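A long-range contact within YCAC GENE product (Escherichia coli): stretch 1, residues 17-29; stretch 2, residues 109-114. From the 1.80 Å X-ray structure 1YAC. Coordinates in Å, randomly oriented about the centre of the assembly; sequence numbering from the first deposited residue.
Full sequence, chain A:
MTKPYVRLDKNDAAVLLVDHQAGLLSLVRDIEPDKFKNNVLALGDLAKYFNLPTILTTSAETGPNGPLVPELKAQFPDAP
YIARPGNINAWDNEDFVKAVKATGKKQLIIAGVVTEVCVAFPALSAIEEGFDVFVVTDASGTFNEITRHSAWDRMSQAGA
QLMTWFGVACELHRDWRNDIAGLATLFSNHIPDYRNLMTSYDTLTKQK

Stretch 1 (17-29) LVDHQAGLLSLVR
Stretch 2 109-114: IIAGVV

A parallel strand pair can end on a tight backbone crossing, and the loop residues beyond it then supply much of the side-chain contact; YCAC is a clear example. Strand residues Leu17 and Val18 run parallel to strand 109-112, with Leu17 opposite Ala111 (CA to CA 5.4 Å) and Val18 opposite Gly112 (CA to CA 4.3 Å). Two hydrogen bonds flank Val18: its N donates to Ala111 O at 2.9 Å, almost perfectly straight, and its O accepts from Val113 N at 3.0 Å, with an angle of 147°.

The close approach at Gly112 depends on a missing side chain. Its phi/psi of 165/-169 would jam a CB against the preceding carbonyl, and a CB on Gly112 would also lie 2.1 Å from Val18 O. The Gly112 CA instead sits 2.9 Å from Val18 O and over one face of the His20 imidazole, 3.6 Å from its centroid and 30° off the ring normal, in a CH-pi contact. His20 (chi1 m, chi2 101°) follows Asp19, whose phi/psi of 58/37 breaks the strand. Although its CA-to-CB bond points sideways, its ring reaches back to the other stretch.

On the face shared by Val18 and Ile110, the t rotamer of Val18 and the m,t rotamer of Ile110 leave their CG2 atoms 4.2 Å apart.

Val113, phi/psi -143/137, is the most heavily covered residue. Its chi1 of 2° is off any well, yet both methyls find apolar neighbours: Val113 CG2 lies 3.7 Å from Leu24 CB and 4.0 Å from Val28 CG2 (chi1 t), while Val113 CG1 lies 3.8 Å from Leu25 CD2. Residues 22-27 have helical angles; Leu24 points toward Val113, whereas Leu25 starts away and returns through its m,t side chain. A cis peptide then joins Val113 to Val114, the N-cap of a helix.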

# COMPACT_ATOMS: atom_id res chain seq x y z
N LEU A 17 8.93 30.29 0.73
CA LEU A 17 7.83 29.50 1.29
C LEU A 17 6.57 30.00 0.61
O LEU A 17 6.05 31.07 0.93
CB LEU A 17 7.78 29.67 2.81
CG LEU A 17 9.08 29.27 3.54
CD1 LEU A 17 8.90 29.43 5.05
CD2 LEU A 17 9.45 27.82 3.19
N VAL A 18 6.04 29.18 -0.29
CA VAL A 18 4.90 29.54 -1.11
C VAL A 18 3.54 28.91 -0.78
O VAL A 18 3.33 27.70 -0.96
CB VAL A 18 5.21 29.24 -2.61
CG1 VAL A 18 4.18 29.92 -3.53
CG2 VAL A 18 6.64 29.69 -2.96
N ASP A 19 2.62 29.75 -0.32
CA ASP A 19 1.24 29.37 -0.05
C ASP A 19 0.93 28.25 0.95
O ASP A 19 0.02 27.44 0.72
CB ASP A 19 0.52 29.09 -1.38
CG ASP A 19 0.67 30.23 -2.38
OD1 ASP A 19 1.13 31.33 -2.01
OD2 ASP A 19 0.34 30.01 -3.56
N HIS A 20 1.70 28.17 2.03
CA HIS A 20 1.42 27.19 3.07
C HIS A 20 0.29 27.85 3.87
O HIS A 20 0.51 28.40 4.96
CB HIS A 20 2.65 26.96 3.97
CG HIS A 20 3.76 26.19 3.31
ND1 HIS A 20 4.89 26.80 2.79
CD2 HIS A 20 3.96 24.86 3.16
CE1 HIS A 20 5.72 25.88 2.35
NE2 HIS A 20 5.18 24.69 2.56
N GLN A 21 -0.90 27.85 3.29
CA GLN A 21 -2.07 28.48 3.90
C GLN A 21 -3.02 27.48 4.56
O GLN A 21 -3.14 26.34 4.11
CB GLN A 21 -2.78 29.33 2.85
CG GLN A 21 -1.92 30.52 2.39
CD GLN A 21 -2.37 31.10 1.07
OE1 GLN A 21 -1.60 31.00 0.09
NE2 GLN A 21 -3.50 31.66 1.00
N ALA A 22 -3.71 27.94 5.60
CA ALA A 22 -4.63 27.10 6.37
C ALA A 22 -5.65 26.34 5.53
O ALA A 22 -5.85 25.14 5.74
CB ALA A 22 -5.31 27.91 7.45
N GLY A 23 -6.30 27.03 4.60
CA GLY A 23 -7.28 26.39 3.75
C GLY A 23 -6.61 25.43 2.79
O GLY A 23 -6.98 24.26 2.70
N LEU A 24 -5.56 25.90 2.11
CA LEU A 24 -4.84 25.08 1.14
C LEU A 24 -4.23 23.79 1.72
O LEU A 24 -4.10 22.79 1.01
CB LEU A 24 -3.77 25.92 0.41
CG LEU A 24 -4.32 27.04 -0.48
CD1 LEU A 24 -3.15 27.87 -1.06
CD2 LEU A 24 -5.17 26.46 -1.60
N LEU A 25 -3.86 23.81 2.99
CA LEU A 25 -3.30 22.61 3.59
C LEU A 25 -4.31 21.46 3.63
O LEU A 25 -3.91 20.30 3.70
CB LEU A 25 -2.74 22.88 5.00
CG LEU A 25 -1.47 23.73 5.07
CD1 LEU A 25 -0.95 23.80 6.50
CD2 LEU A 25 -0.41 23.15 4.20
N SER A 26 -5.61 21.77 3.58
CA SER A 26 -6.62 20.69 3.59
C SER A 26 -6.60 19.91 2.26
O SER A 26 -7.07 18.78 2.20
CB SER A 26 -8.03 21.22 3.89
OG SER A 26 -8.57 21.97 2.83
N LEU A 27 -6.06 20.53 1.21
CA LEU A 27 -5.95 19.89 -0.10
C LEU A 27 -4.77 18.90 -0.15
O LEU A 27 -4.71 18.03 -1.03
CB LEU A 27 -5.78 20.94 -1.20
CG LEU A 27 -6.90 21.97 -1.37
CD1 LEU A 27 -6.56 22.88 -2.55
CD2 LEU A 27 -8.22 21.29 -1.61
N VAL A 28 -3.83 19.06 0.77
CA VAL A 28 -2.66 18.19 0.82
C VAL A 28 -3.04 16.81 1.36
O VAL A 28 -3.39 16.66 2.53
CB VAL A 28 -1.54 18.82 1.69
CG1 VAL A 28 -0.34 17.87 1.79
CG2 VAL A 28 -1.12 20.17 1.12
N ARG A 29 -2.98 15.81 0.49
CA ARG A 29 -3.30 14.45 0.88
C ARG A 29 -2.23 13.46 0.45
O ARG A 29 -2.36 12.25 0.71
CB ARG A 29 -4.66 14.02 0.32
CG ARG A 29 -5.85 14.78 0.91
CD ARG A 29 -7.17 14.33 0.28
NE ARG A 29 -8.31 15.00 0.92
CZ ARG A 29 -8.90 14.59 2.04
NH1 ARG A 29 -8.48 13.49 2.68
NH2 ARG A 29 -9.91 15.30 2.55
N ILE A 109 15.80 27.73 -2.28
CA ILE A 109 15.24 26.53 -1.65
C ILE A 109 13.75 26.81 -1.64
O ILE A 109 13.29 27.75 -0.97
CB ILE A 109 15.78 26.39 -0.21
CG1 ILE A 109 17.29 26.19 -0.24
CG2 ILE A 109 15.08 25.23 0.51
CD1 ILE A 109 17.96 26.37 1.11
N ILE A 110 12.98 26.02 -2.39
CA ILE A 110 11.55 26.28 -2.51
C ILE A 110 10.66 25.16 -1.99
O ILE A 110 10.93 23.98 -2.23
CB ILE A 110 11.19 26.53 -3.99
CG1 ILE A 110 12.17 27.52 -4.62
CG2 ILE A 110 9.77 27.07 -4.10
CD1 ILE A 110 11.91 27.79 -6.12
N ALA A 111 9.57 25.55 -1.32
CA ALA A 111 8.59 24.59 -0.80
C ALA A 111 7.25 25.32 -0.77
O ALA A 111 7.22 26.55 -0.69
CB ALA A 111 8.98 24.12 0.59
N GLY A 112 6.15 24.58 -0.79
CA GLY A 112 4.84 25.21 -0.78
C GLY A 112 3.71 24.29 -1.18
O GLY A 112 3.90 23.07 -1.24
N VAL A 113 2.52 24.84 -1.42
CA VAL A 113 1.38 24.03 -1.81
C VAL A 113 0.52 24.75 -2.84
O VAL A 113 0.40 25.98 -2.80
CB VAL A 113 0.53 23.48 -0.58
CG1 VAL A 113 1.06 23.97 0.76
CG2 VAL A 113 -0.96 23.75 -0.73
N VAL A 114 0.06 24.06 -3.89
CA VAL A 114 0.30 22.64 -4.18
C VAL A 114 1.60 22.49 -4.97
O VAL A 114 1.99 23.36 -5.74
CB VAL A 114 -0.88 21.94 -4.90
CG1 VAL A 114 -2.12 21.95 -4.01
CG2 VAL A 114 -1.17 22.58 -6.25